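Local coordinates for protein CDA peptide synthetase I (Streptomyces coelicolor, PDB 5DU9) that is the condensation domain of a bacterial peptide synthetase, a two-lobed fold of the CoA-dependent acyltransferase clan, at residues A[219-224]-A[352-357]; A[265-270]-A[399-404]; A[276-281]-A[429-434]. The protein carries 1 engineered substitution. All coordinates share one frame; numbering follows the deposited sequence.

Overall arrangement
All three contacts lie beyond residue 218. From the N terminus the chain passes 219-224, 265-270 and 276-281 in turn. It then returns to 352-357, 399-404 and 429-434 in the same order. Each contact thus closes a loop of 127 to 147 residues, and all three loops cross; none nests in another. Interaction 1 joins the turn that follows helix 208-220 to the last residues of helix 347-354. Interaction 2 sets the start of helix 267-283 on a turn of the four-stranded sheet. Interaction 3 packs a later part of that helix on helix 418-437. Interactions 2 and 3 touch, with centres 15 Å apart. Interaction 1 stands apart, its nearest atoms about 12 Å from interaction 3.

Interaction 1: A[219-224]-A[352-357]; sequences GLFTDR and RELGGA
Phe221 and Arg224 meet Leu354 where the chain leaves helix 208-220 and helix 347-354 ends, near the surface of the condensation domain. The apolar contact is between Leu354 CD1 and Phe221 CB, 3.8 Å apart. The other methyl, Leu354 CD2, packs by van der Waals contact on a carbonyl, 3.7 Å from Phe221 O. The two methyls thus lie against the root of the phenylalanine and its carbonyl oxygen. The Phe221 ring leads away from Leu354. It packs on Pro314 and Arg316 of strand 311-318 and on Val359, which Leu354 also touches.

The polar contact belongs to Arg224. Its side chain slants past Leu354, with CG 4.2 Å from Leu354 CD2. The chain is extended from CG to NE (chi2 171°, chi3 175°), and this reach carries the guanidinium to the carbonyls at the helix end. Leu354 O lies over one face of the group, 3.2 Å above its plane and toward the rim. Arg224 NE is 3.3 Å from Leu354 O, but the angle is too poor for a hydrogen bond. Arg224 NH2 is 4.0 Å from Glu353 O. The carboxylate of Glu353 is engaged elsewhere, in a salt bridge with Arg214 of helix 208-220.

Each side has its own backbone feature. A type I turn from Phe221 to Arg224 is closed by Arg224 N bonding to Phe221 O at 2.9 Å. Phe221 O therefore serves the turn and also meets the leucine methyl. Across the contact, Gly355, the residue after helix 347-354, has a positive phi of 92°. Nearby, Asp223 pairs with Arg316.

A positive group beside C-terminal carbonyls is probably favourable. With the oxygen above the guanidinium plane, the contact is probably a general attraction plus packing, not a directed bond.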
ATOM      1  N   GLY A 219     -10.774  -0.009  24.601  1.00 25.91           N
ATOM      2  CA  GLY A 219     -10.127  -0.295  25.872  1.00 23.73           C
ATOM      3  C   GLY A 219      -8.636  -0.016  25.856  1.00 25.42           C
ATOM      4  O   GLY A 219      -8.077   0.456  26.848  1.00 25.40           O
ATOM      5  N   LEU A 220      -7.994  -0.303  24.725  1.00 22.21           N
ATOM      6  CA  LEU A 220      -6.552  -0.111  24.574  1.00 21.12           C
ATOM      7  C   LEU A 220      -6.132   1.355  24.556  1.00 24.72           C
ATOM      8  O   LEU A 220      -4.974   1.672  24.834  1.00 23.09           O
ATOM      9  CB  LEU A 220      -6.054  -0.765  23.278  1.00 22.11           C
ATOM     10  CG  LEU A 220      -5.855  -2.282  23.204  1.00 27.71           C
ATOM     11  CD1 LEU A 220      -5.177  -2.627  21.881  1.00 21.18           C
ATOM     12  CD2 LEU A 220      -5.041  -2.812  24.374  1.00 28.98           C
ATOM     13  N   PHE A 221      -7.061   2.243  24.214  1.00 22.10           N
ATOM     14  CA  PHE A 221      -6.727   3.652  23.993  1.00 22.42           C
ATOM     15  C   PHE A 221      -7.590   4.610  24.808  1.00 25.47           C
ATOM     16  O   PHE A 221      -7.924   5.701  24.343  1.00 30.21           O
ATOM     17  CB  PHE A 221      -6.849   3.975  22.502  1.00 24.95           C
ATOM     18  CG  PHE A 221      -5.850   3.251  21.652  1.00 22.06           C
ATOM     19  CD1 PHE A 221      -4.600   3.793  21.421  1.00 24.80           C
ATOM     20  CD2 PHE A 221      -6.153   2.019  21.089  1.00 19.83           C
ATOM     21  CE1 PHE A 221      -3.671   3.129  20.644  1.00 22.97           C
ATOM     22  CE2 PHE A 221      -5.229   1.349  20.317  1.00 22.06           C
ATOM     23  CZ  PHE A 221      -3.984   1.906  20.092  1.00 23.22           C
ATOM     24  N   THR A 222      -7.938   4.210  26.028  1.00 27.81           N
ATOM     25  CA  THR A 222      -8.723   5.064  26.907  1.00 30.21           C
ATOM     26  C   THR A 222      -7.984   6.361  27.223  1.00 30.66           C
ATOM     27  O   THR A 222      -8.613   7.388  27.474  1.00 33.61           O
ATOM     28  CB  THR A 222      -9.077   4.349  28.228  1.00 28.04           C
ATOM     29  OG1 THR A 222      -7.895   3.782  28.810  1.00 27.65           O
ATOM     30  CG2 THR A 222     -10.096   3.244  27.984  1.00 34.18           C
ATOM     31  N   ASP A 223      -6.653   6.317  27.203  1.00 29.00           N
ATOM     32  CA  ASP A 223      -5.854   7.510  27.479  1.00 27.87           C
ATOM     33  C   ASP A 223      -5.715   8.393  26.237  1.00 32.56           C
ATOM     34  O   ASP A 223      -5.225   9.520  26.324  1.00 33.50           O
ATOM     35  CB  ASP A 223      -4.470   7.127  28.014  1.00 30.34           C
ATOM     36  CG  ASP A 223      -3.718   6.203  27.084  1.00 34.65           C
ATOM     37  OD1 ASP A 223      -4.367   5.387  26.402  1.00 27.57           O
ATOM     38  OD2 ASP A 223      -2.472   6.289  27.044  1.00 33.19           O
ATOM     39  N   ARG A 224      -6.156   7.876  25.093  1.00 35.68           N
ATOM     40  CA  ARG A 224      -6.234   8.657  23.859  1.00 29.73           C
ATOM     41  C   ARG A 224      -4.934   9.406  23.552  1.00 33.46           C
ATOM     42  O   ARG A 224      -4.920  10.634  23.467  1.00 34.99           O
ATOM     43  CB  ARG A 224      -7.405   9.640  23.945  1.00 33.44           C
ATOM     44  CG  ARG A 224      -8.762   8.958  23.911  1.00 33.22           C
ATOM     45  CD  ARG A 224      -9.904   9.916  24.214  1.00 42.19           C
ATOM     46  NE  ARG A 224     -11.199   9.259  24.063  1.00 49.88           N
ATOM     47  CZ  ARG A 224     -12.353   9.741  24.518  1.00 59.75           C
ATOM     48  NH1 ARG A 224     -12.390  10.894  25.174  1.00 47.10           N
ATOM     49  NH2 ARG A 224     -13.473   9.059  24.323  1.00 64.32           N
ATOM     50  N   ARG A 352     -13.073   7.670  15.017  1.00 26.39           N
ATOM     51  CA  ARG A 352     -14.309   8.432  15.177  1.00 29.04           C
ATOM     52  C   ARG A 352     -14.844   8.337  16.605  1.00 44.64           C
ATOM     53  O   ARG A 352     -15.421   9.292  17.123  1.00 38.41           O
ATOM     54  CB  ARG A 352     -15.371   7.945  14.188  1.00 28.87           C
ATOM     55  N   GLU A 353     -14.643   7.187  17.240  1.00 24.72           N
ATOM     56  CA  GLU A 353     -15.138   6.975  18.595  1.00 32.02           C
ATOM     57  C   GLU A 353     -14.257   7.661  19.634  1.00 41.98           C
ATOM     58  O   GLU A 353     -14.761   8.242  20.593  1.00 39.99           O
ATOM     59  CB  GLU A 353     -15.235   5.483  18.914  1.00 32.26           C
ATOM     60  CG  GLU A 353     -15.764   5.214  20.326  1.00 48.36           C
ATOM     61  CD  GLU A 353     -16.712   4.027  20.419  1.00 44.66           C
ATOM     62  OE1 GLU A 353     -17.245   3.580  19.380  1.00 46.03           O
ATOM     63  OE2 GLU A 353     -16.933   3.544  21.548  1.00 45.47           O
ATOM     64  N   LEU A 354     -12.944   7.587  19.447  1.00 32.21           N
ATOM     65  CA  LEU A 354     -12.014   8.240  20.363  1.00 32.93           C
ATOM     66  C   LEU A 354     -12.086   9.752  20.190  1.00 37.05           C
ATOM     67  O   LEU A 354     -11.971  10.503  21.159  1.00 40.45           O
ATOM     68  CB  LEU A 354     -10.583   7.746  20.135  1.00 27.82           C
ATOM     69  CG  LEU A 354     -10.321   6.257  20.375  1.00 28.41           C
ATOM     70  CD1 LEU A 354      -8.884   5.917  20.012  1.00 29.04           C
ATOM     71  CD2 LEU A 354     -10.613   5.869  21.816  1.00 36.24           C
ATOM     72  N   GLY A 355     -12.278  10.189  18.949  1.00 32.07           N
ATOM     73  CA  GLY A 355     -12.437  11.599  18.642  1.00 32.87           C
ATOM     74  C   GLY A 355     -11.129  12.284  18.301  1.00 36.47           C
ATOM     75  O   GLY A 355     -10.058  11.678  18.364  1.00 30.04           O
ATOM     76  N   GLY A 356     -11.222  13.558  17.931  1.00 41.16           N
ATOM     77  CA  GLY A 356     -10.049  14.358  17.633  1.00 39.55           C
ATOM     78  C   GLY A 356      -9.247  13.826  16.462  1.00 32.43           C
ATOM     79  O   GLY A 356      -9.798  13.509  15.408  1.00 45.88           O
ATOM     80  N   ALA A 357      -7.936  13.729  16.654  1.00 31.09           N
ATOM     81  CA  ALA A 357      -7.033  13.278  15.601  1.00 31.81           C
ATOM     82  C   ALA A 357      -6.944  11.756  15.558  1.00 34.29           C
ATOM     83  O   ALA A 357      -6.259  11.194  14.703  1.00 32.15           O
ATOM     84  CB  ALA A 357      -5.649  13.878  15.804  1.00 39.86           C
TER

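Interaction 2: A[265-270]-A[399-404]; sequences AHWARV and GTPESG
Pro401, in a beta hairpin with a classic beta bulge, packs on Trp267 in the first turn of helix 267-283. The hairpin links strands 393-398 and 404-411, which are neighbours in the four-stranded sheet. In the bulge, Ser403 and Gly404 lie opposite the single residue Thr400. On the helix side, His266 is at the N-cap position and Trp267 is the first helical residue.

The main interaction is a CH-pi contact between Pro401 and the Trp267 indole. Pro401 CD sits 3.6 Å from the centroid of the five-membered ring of Trp267. The approach is only 16° off the ring normal, so the proline methylene lies squarely over the face. Pro401 CG lies beside it, 3.6 Å from Trp267 CD2, so the CG-CD side of the proline ring rests over the five-membered ring near the ring fusion. Trp267 CG stands between its own backbone N and carbonyl carbon. This torsion (chi1 73°) brings the indole out toward the hairpin, and chi2 of -80° presents its face. Farther along the indole, Trp267 CZ2 comes 3.5 Å from Gly399 O and 4.1 Å from Thr400 CA, both at oblique approaches.

Neighbouring elements frame the pair. Trp267 also touches Ala260 of helix 250-263 and Val366 of strand 363-366. Pro401 packs on Leu256, and its carbonyl O accepts a hydrogen bond from Thr253 OG1, both on helix 250-263. The contact therefore joins the hairpin turn, two helices and the sheet.

The turn that presents Pro401 is braced from within. Gly404 N bonds to Thr400 O at 2.9 Å, and Thr400 N bonds to Gly404 O at 3.2 Å. The side chains add a hydroxyl pair: Thr400 OG1 and Ser403 OG are hydrogen-bonded at 2.8 Å.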
ATOM      1  N   ALA A 265      10.836 -14.825  14.518  1.00 13.24           N
ATOM      2  CA  ALA A 265       9.780 -13.938  14.040  1.00 11.42           C
ATOM      3  C   ALA A 265       9.914 -13.691  12.547  1.00 12.69           C
ATOM      4  O   ALA A 265      11.019 -13.629  12.014  1.00 13.92           O
ATOM      5  CB  ALA A 265       9.818 -12.616  14.796  1.00 12.93           C
ATOM      6  N   HIS A 266       8.783 -13.530  11.871  1.00 13.25           N
ATOM      7  CA  HIS A 266       8.793 -13.175  10.458  1.00 13.79           C
ATOM      8  C   HIS A 266       9.493 -11.827  10.287  1.00 11.40           C
ATOM      9  O   HIS A 266       9.392 -10.959  11.151  1.00 12.60           O
ATOM     10  CB  HIS A 266       7.365 -13.140   9.919  1.00 12.86           C
ATOM     11  CG  HIS A 266       7.276 -12.812   8.463  1.00 13.14           C
ATOM     12  ND1 HIS A 266       6.884 -11.571   8.002  1.00 16.59           N
ATOM     13  CD2 HIS A 266       7.525 -13.561   7.363  1.00 12.51           C
ATOM     14  CE1 HIS A 266       6.898 -11.573   6.681  1.00 15.79           C
ATOM     15  NE2 HIS A 266       7.282 -12.768   6.268  1.00 15.43           N
ATOM     16  N   TRP A 267      10.215 -11.644   9.187  1.00 12.46           N
ATOM     17  CA  TRP A 267      11.079 -10.474   9.069  1.00 10.05           C
ATOM     18  C   TRP A 267      10.311  -9.153   9.099  1.00 11.72           C
ATOM     19  O   TRP A 267      10.864  -8.137   9.493  1.00 13.43           O
ATOM     20  CB  TRP A 267      11.916 -10.548   7.796  1.00 10.31           C
ATOM     21  CG  TRP A 267      11.150 -10.301   6.541  1.00 10.11           C
ATOM     22  CD1 TRP A 267      10.352 -11.191   5.877  1.00 16.59           C
ATOM     23  CD2 TRP A 267      11.113  -9.088   5.787  1.00 11.05           C
ATOM     24  NE1 TRP A 267       9.817 -10.600   4.759  1.00 15.31           N
ATOM     25  CE2 TRP A 267      10.269  -9.308   4.681  1.00 12.27           C
ATOM     26  CE3 TRP A 267      11.713  -7.833   5.940  1.00 11.51           C
ATOM     27  CZ2 TRP A 267      10.012  -8.324   3.732  1.00 13.73           C
ATOM     28  CZ3 TRP A 267      11.455  -6.856   4.998  1.00 11.84           C
ATOM     29  CH2 TRP A 267      10.609  -7.108   3.908  1.00 15.20           C
ATOM     30  N   ALA A 268       9.041  -9.157   8.702  1.00 11.69           N
ATOM     31  CA  ALA A 268       8.245  -7.925   8.764  1.00 12.06           C
ATOM     32  C   ALA A 268       8.063  -7.486  10.216  1.00 14.05           C
ATOM     33  O   ALA A 268       8.007  -6.289  10.514  1.00 12.28           O
ATOM     34  CB  ALA A 268       6.890  -8.123   8.091  1.00 13.16           C
ATOM     35  N   ARG A 269       7.976  -8.456  11.121  1.00 12.19           N
ATOM     36  CA  ARG A 269       7.880  -8.158  12.552  1.00 12.38           C
ATOM     37  C   ARG A 269       9.183  -7.539  13.053  1.00 11.49           C
ATOM     38  O   ARG A 269       9.176  -6.662  13.920  1.00 14.36           O
ATOM     39  CB  ARG A 269       7.558  -9.419  13.361  1.00 13.16           C
ATOM     40  CG  ARG A 269       6.239 -10.087  12.987  1.00 16.13           C
ATOM     41  CD  ARG A 269       5.055  -9.218  13.373  1.00 17.30           C
ATOM     42  NE  ARG A 269       3.775  -9.821  13.000  1.00 14.51           N
ATOM     43  CZ  ARG A 269       3.092 -10.678  13.752  1.00 14.53           C
ATOM     44  NH1 ARG A 269       3.563 -11.079  14.925  1.00 18.02           N
ATOM     45  NH2 ARG A 269       1.937 -11.160  13.312  1.00 13.92           N
ATOM     46  N   VAL A 270      10.303  -8.007  12.512  1.00 12.47           N
ATOM     47  CA  VAL A 270      11.606  -7.449  12.857  1.00 11.27           C
ATOM     48  C   VAL A 270      11.663  -5.985  12.422  1.00 11.49           C
ATOM     49  O   VAL A 270      12.168  -5.128  13.144  1.00 13.70           O
ATOM     50  CB  VAL A 270      12.757  -8.247  12.202  1.00 12.59           C
ATOM     51  CG1 VAL A 270      14.111  -7.579  12.454  1.00 13.56           C
ATOM     52  CG2 VAL A 270      12.767  -9.679  12.723  1.00 14.31           C
ATOM     53  N   GLY A 399      10.147  -5.848  -1.491  1.00 14.12           N
ATOM     54  CA  GLY A 399      11.265  -6.759  -1.624  1.00 15.52           C
ATOM     55  C   GLY A 399      11.323  -7.715  -0.451  1.00 14.18           C
ATOM     56  O   GLY A 399      10.361  -7.841   0.306  1.00 15.31           O
ATOM     57  N   THR A 400      12.461  -8.387  -0.308  1.00 13.93           N
ATOM     58  CA  THR A 400      12.685  -9.335   0.777  1.00 12.30           C
ATOM     59  C   THR A 400      14.121  -9.201   1.270  1.00 12.36           C
ATOM     60  O   THR A 400      14.960  -8.619   0.584  1.00 14.00           O
ATOM     61  CB  THR A 400      12.450 -10.791   0.335  1.00 16.48           C
ATOM     62  OG1 THR A 400      13.402 -11.139  -0.675  1.00 19.50           O
ATOM     63  CG2 THR A 400      11.042 -10.981  -0.205  1.00 20.10           C
ATOM     64  N   PRO A 401      14.418  -9.746   2.459  1.00 13.97           N
ATOM     65  CA  PRO A 401      15.806  -9.694   2.927  1.00 12.64           C
ATOM     66  C   PRO A 401      16.786 -10.322   1.931  1.00 13.55           C
ATOM     67  O   PRO A 401      17.893  -9.810   1.753  1.00 16.02           O
ATOM     68  CB  PRO A 401      15.754 -10.486   4.234  1.00 12.79           C
ATOM     69  CG  PRO A 401      14.358 -10.220   4.754  1.00 12.26           C
ATOM     70  CD  PRO A 401      13.497 -10.218   3.510  1.00 12.75           C
ATOM     71  N   GLU A 402      16.365 -11.396   1.267  1.00 14.48           N
ATOM     72  CA  GLU A 402      17.242 -12.132   0.363  1.00 15.33           C
ATOM     73  C   GLU A 402      17.416 -11.447  -0.992  1.00 18.46           C
ATOM     74  O   GLU A 402      18.478 -11.553  -1.602  1.00 18.94           O
ATOM     75  CB  GLU A 402      16.707 -13.549   0.145  1.00 20.00           C
ATOM     76  CG  GLU A 402      16.682 -14.411   1.405  1.00 26.52           C
ATOM     77  CD  GLU A 402      15.543 -14.065   2.360  1.00 28.61           C
ATOM     78  OE1 GLU A 402      14.569 -13.397   1.943  1.00 23.11           O
ATOM     79  OE2 GLU A 402      15.625 -14.467   3.538  1.00 30.39           O
ATOM     80  N   SER A 403      16.380 -10.753  -1.465  1.00 15.97           N
ATOM     81  CA  SER A 403      16.400 -10.166  -2.807  1.00 19.12           C
ATOM     82  C   SER A 403      16.750  -8.680  -2.792  1.00 22.70           C
ATOM     83  O   SER A 403      17.011  -8.087  -3.845  1.00 22.37           O
ATOM     84  CB  SER A 403      15.046 -10.367  -3.494  1.00 22.77           C
ATOM     85  OG  SER A 403      14.025  -9.594  -2.879  1.00 22.74           O
ATOM     86  N   GLY A 404      16.760  -8.085  -1.603  1.00 15.87           N
ATOM     87  CA  GLY A 404      17.006  -6.661  -1.463  1.00 16.42           C
ATOM     88  C   GLY A 404      15.702  -5.912  -1.290  1.00 18.16           C
ATOM     89  O   GLY A 404      14.629  -6.448  -1.574  1.00 15.82           O
TER

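Interaction 3: A[276-281]-A[429-434]; sequences AAFLHR and VRFLAE
Phe431 meets Ala277, Phe278 and Arg281 in a buried helix-helix packing between helices 418-437 and 267-283. The segment axes come within 10.1 Å and run at 114° to each other. The surroundings complete the packing. Phe278 makes an edge-to-face contact with Phe428, and Val446 touches the Phe431 side chain. The polar end of Arg281 turns to Val446, where its NE hydrogen-bonds to the carbonyl O.

In Phe431 the bond to CB heads toward helix 267-283, and CG anti to the backbone N (chi1 -168°) carries the ring onto that helix. The first ring atom to touch is CD2. Phe431 CD2 lies 3.9 Å from Phe278 CD1 and approaches the rim of the Phe278 ring, in its plane. Next, Phe431 CE2 sits against the helix backbone, 3.8 Å from Phe278 CA. It is also 4.2 Å from Ala277 CB. Beyond it comes Arg281, whose chain bends at chi2 (79°); the two side chains cross at about a right angle. At the tip of the ring, Phe431 CZ lies 3.9 Å from Arg281 CG.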
ATOM      1  N   ALA A 276       9.756   0.712  15.945  1.00 13.75           N
ATOM      2  CA  ALA A 276       9.408   0.997  17.334  1.00 13.90           C
ATOM      3  C   ALA A 276      10.642   1.393  18.140  1.00 14.36           C
ATOM      4  O   ALA A 276      10.614   2.355  18.903  1.00 15.52           O
ATOM      5  CB  ALA A 276       8.729  -0.208  17.968  1.00 13.57           C
ATOM      6  N   ALA A 277      11.725   0.642  17.965  1.00 14.17           N
ATOM      7  CA  ALA A 277      12.977   0.922  18.657  1.00 15.01           C
ATOM      8  C   ALA A 277      13.555   2.267  18.227  1.00 15.77           C
ATOM      9  O   ALA A 277      14.074   3.023  19.048  1.00 16.72           O
ATOM     10  CB  ALA A 277      13.979  -0.193  18.394  1.00 14.70           C
ATOM     11  N   PHE A 278      13.459   2.556  16.934  1.00 15.19           N
ATOM     12  CA  PHE A 278      13.930   3.824  16.381  1.00 15.87           C
ATOM     13  C   PHE A 278      13.172   5.008  16.983  1.00 16.65           C
ATOM     14  O   PHE A 278      13.772   6.007  17.381  1.00 17.77           O
ATOM     15  CB  PHE A 278      13.781   3.814  14.857  1.00 15.21           C
ATOM     16  CG  PHE A 278      14.241   5.078  14.186  1.00 16.18           C
ATOM     17  CD1 PHE A 278      15.589   5.379  14.091  1.00 17.81           C
ATOM     18  CD2 PHE A 278      13.325   5.955  13.632  1.00 21.30           C
ATOM     19  CE1 PHE A 278      16.017   6.537  13.467  1.00 17.60           C
ATOM     20  CE2 PHE A 278      13.746   7.118  13.006  1.00 21.46           C
ATOM     21  CZ  PHE A 278      15.096   7.407  12.926  1.00 18.83           C
ATOM     22  N   LEU A 279      11.850   4.889  17.048  1.00 16.19           N
ATOM     23  CA  LEU A 279      11.025   5.938  17.631  1.00 17.00           C
ATOM     24  C   LEU A 279      11.354   6.107  19.107  1.00 18.02           C
ATOM     25  O   LEU A 279      11.479   7.226  19.594  1.00 20.56           O
ATOM     26  CB  LEU A 279       9.538   5.624  17.457  1.00 16.36           C
ATOM     27  CG  LEU A 279       9.012   5.620  16.021  1.00 17.17           C
ATOM     28  CD1 LEU A 279       7.531   5.281  16.016  1.00 17.45           C
ATOM     29  CD2 LEU A 279       9.265   6.941  15.320  1.00 21.93           C
ATOM     30  N   HIS A 280      11.497   4.991  19.816  1.00 17.66           N
ATOM     31  CA  HIS A 280      11.820   5.032  21.240  1.00 18.68           C
ATOM     32  C   HIS A 280      13.173   5.688  21.503  1.00 19.72           C
ATOM     33  O   HIS A 280      13.307   6.516  22.406  1.00 21.03           O
ATOM     34  CB  HIS A 280      11.811   3.619  21.828  1.00 18.12           C
ATOM     35  CG  HIS A 280      12.443   3.532  23.183  1.00 19.77           C
ATOM     36  ND1 HIS A 280      11.837   4.022  24.319  1.00 22.64           N
ATOM     37  CD2 HIS A 280      13.631   3.019  23.580  1.00 20.40           C
ATOM     38  CE1 HIS A 280      12.624   3.813  25.360  1.00 27.10           C
ATOM     39  NE2 HIS A 280      13.719   3.208  24.939  1.00 23.86           N
ATOM     40  N   ARG A 281      14.176   5.316  20.717  1.00 19.26           N
ATOM     41  CA  ARG A 281      15.531   5.825  20.919  1.00 20.27           C
ATOM     42  C   ARG A 281      15.627   7.306  20.563  1.00 21.27           C
ATOM     43  O   ARG A 281      16.389   8.056  21.181  1.00 22.71           O
ATOM     44  CB  ARG A 281      16.529   5.022  20.084  1.00 19.59           C
ATOM     45  CG  ARG A 281      17.981   5.187  20.506  1.00 25.73           C
ATOM     46  CD  ARG A 281      18.316   4.354  21.737  1.00 27.96           C
ATOM     47  NE  ARG A 281      19.753   4.351  22.004  1.00 27.99           N
ATOM     48  CZ  ARG A 281      20.371   5.147  22.874  1.00 29.90           C
ATOM     49  NH1 ARG A 281      19.690   6.025  23.601  1.00 27.92           N
ATOM     50  NH2 ARG A 281      21.684   5.057  23.026  1.00 27.66           N
ATOM     51  N   VAL A 429      17.547   3.215   8.511  1.00 17.31           N
ATOM     52  CA  VAL A 429      18.048   1.958   7.967  1.00 15.10           C
ATOM     53  C   VAL A 429      19.364   1.555   8.642  1.00 16.11           C
ATOM     54  O   VAL A 429      19.603   0.368   8.869  1.00 18.18           O
ATOM     55  CB  VAL A 429      18.242   2.034   6.435  1.00 18.58           C
ATOM     56  CG1 VAL A 429      18.983   0.805   5.911  1.00 33.93           C
ATOM     57  CG2 VAL A 429      16.892   2.154   5.739  1.00 17.87           C
ATOM     58  N   ARG A 430      20.211   2.529   8.972  1.00 17.09           N
ATOM     59  CA  ARG A 430      21.466   2.230   9.661  1.00 19.36           C
ATOM     60  C   ARG A 430      21.191   1.661  11.055  1.00 19.50           C
ATOM     61  O   ARG A 430      21.813   0.684  11.474  1.00 19.45           O
ATOM     62  CB  ARG A 430      22.350   3.477   9.763  1.00 19.43           C
ATOM     63  CG  ARG A 430      23.622   3.259  10.580  1.00 31.28           C
ATOM     64  CD  ARG A 430      24.579   4.441  10.484  1.00 44.14           C
ATOM     65  NE  ARG A 430      23.914   5.717  10.731  1.00 45.50           N
ATOM     66  CZ  ARG A 430      24.544   6.880  10.867  1.00 43.59           C
ATOM     67  NH1 ARG A 430      25.867   6.940  10.788  1.00 36.90           N
ATOM     68  NH2 ARG A 430      23.848   7.987  11.089  1.00 50.78           N
ATOM     69  N   PHE A 431      20.251   2.272  11.769  1.00 16.78           N
ATOM     70  CA  PHE A 431      19.889   1.813  13.105  1.00 16.56           C
ATOM     71  C   PHE A 431      19.249   0.425  13.043  1.00 15.50           C
ATOM     72  O   PHE A 431      19.604  -0.464  13.818  1.00 16.46           O
ATOM     73  CB  PHE A 431      18.943   2.819  13.768  1.00 20.93           C
ATOM     74  CG  PHE A 431      18.726   2.586  15.242  1.00 18.15           C
ATOM     75  CD1 PHE A 431      19.784   2.652  16.135  1.00 17.86           C
ATOM     76  CD2 PHE A 431      17.458   2.326  15.735  1.00 18.78           C
ATOM     77  CE1 PHE A 431      19.580   2.451  17.495  1.00 21.92           C
ATOM     78  CE2 PHE A 431      17.252   2.128  17.088  1.00 16.58           C
ATOM     79  CZ  PHE A 431      18.314   2.191  17.965  1.00 17.54           C
ATOM     80  N   LEU A 432      18.313   0.247  12.113  1.00 14.77           N
ATOM     81  CA  LEU A 432      17.666  -1.043  11.888  1.00 14.16           C
ATOM     82  C   LEU A 432      18.686  -2.157  11.651  1.00 15.22           C
ATOM     83  O   LEU A 432      18.591  -3.230  12.238  1.00 16.27           O
ATOM     84  CB  LEU A 432      16.704  -0.948  10.699  1.00 16.73           C
ATOM     85  CG  LEU A 432      16.033  -2.243  10.232  1.00 14.50           C
ATOM     86  CD1 LEU A 432      15.129  -2.802  11.315  1.00 15.59           C
ATOM     87  CD2 LEU A 432      15.249  -2.016   8.944  1.00 15.75           C
ATOM     88  N   ALA A 433      19.662  -1.896  10.789  1.00 15.86           N
ATOM     89  CA  ALA A 433      20.666  -2.896  10.446  1.00 18.39           C
ATOM     90  C   ALA A 433      21.537  -3.254  11.648  1.00 15.43           C
ATOM     91  O   ALA A 433      21.929  -4.409  11.816  1.00 18.15           O
ATOM     92  CB  ALA A 433      21.533  -2.400   9.298  1.00 17.16           C
ATOM     93  N   GLU A 434      21.847  -2.258  12.474  1.00 16.09           N
ATOM     94  CA  GLU A 434      22.633  -2.479  13.684  1.00 17.60           C
ATOM     95  C   GLU A 434      21.867  -3.341  14.691  1.00 16.21           C
ATOM     96  O   GLU A 434      22.433  -4.240  15.316  1.00 19.15           O
ATOM     97  CB  GLU A 434      23.013  -1.141  14.319  1.00 22.16           C
ATOM     98  CG  GLU A 434      23.977  -1.251  15.493  1.00 25.24           C
ATOM     99  CD  GLU A 434      25.384  -1.634  15.068  1.00 41.73           C
ATOM    100  OE1 GLU A 434      25.748  -1.390  13.899  1.00 45.49           O
ATOM    101  OE2 GLU A 434      26.127  -2.185  15.909  1.00 49.92           O
TER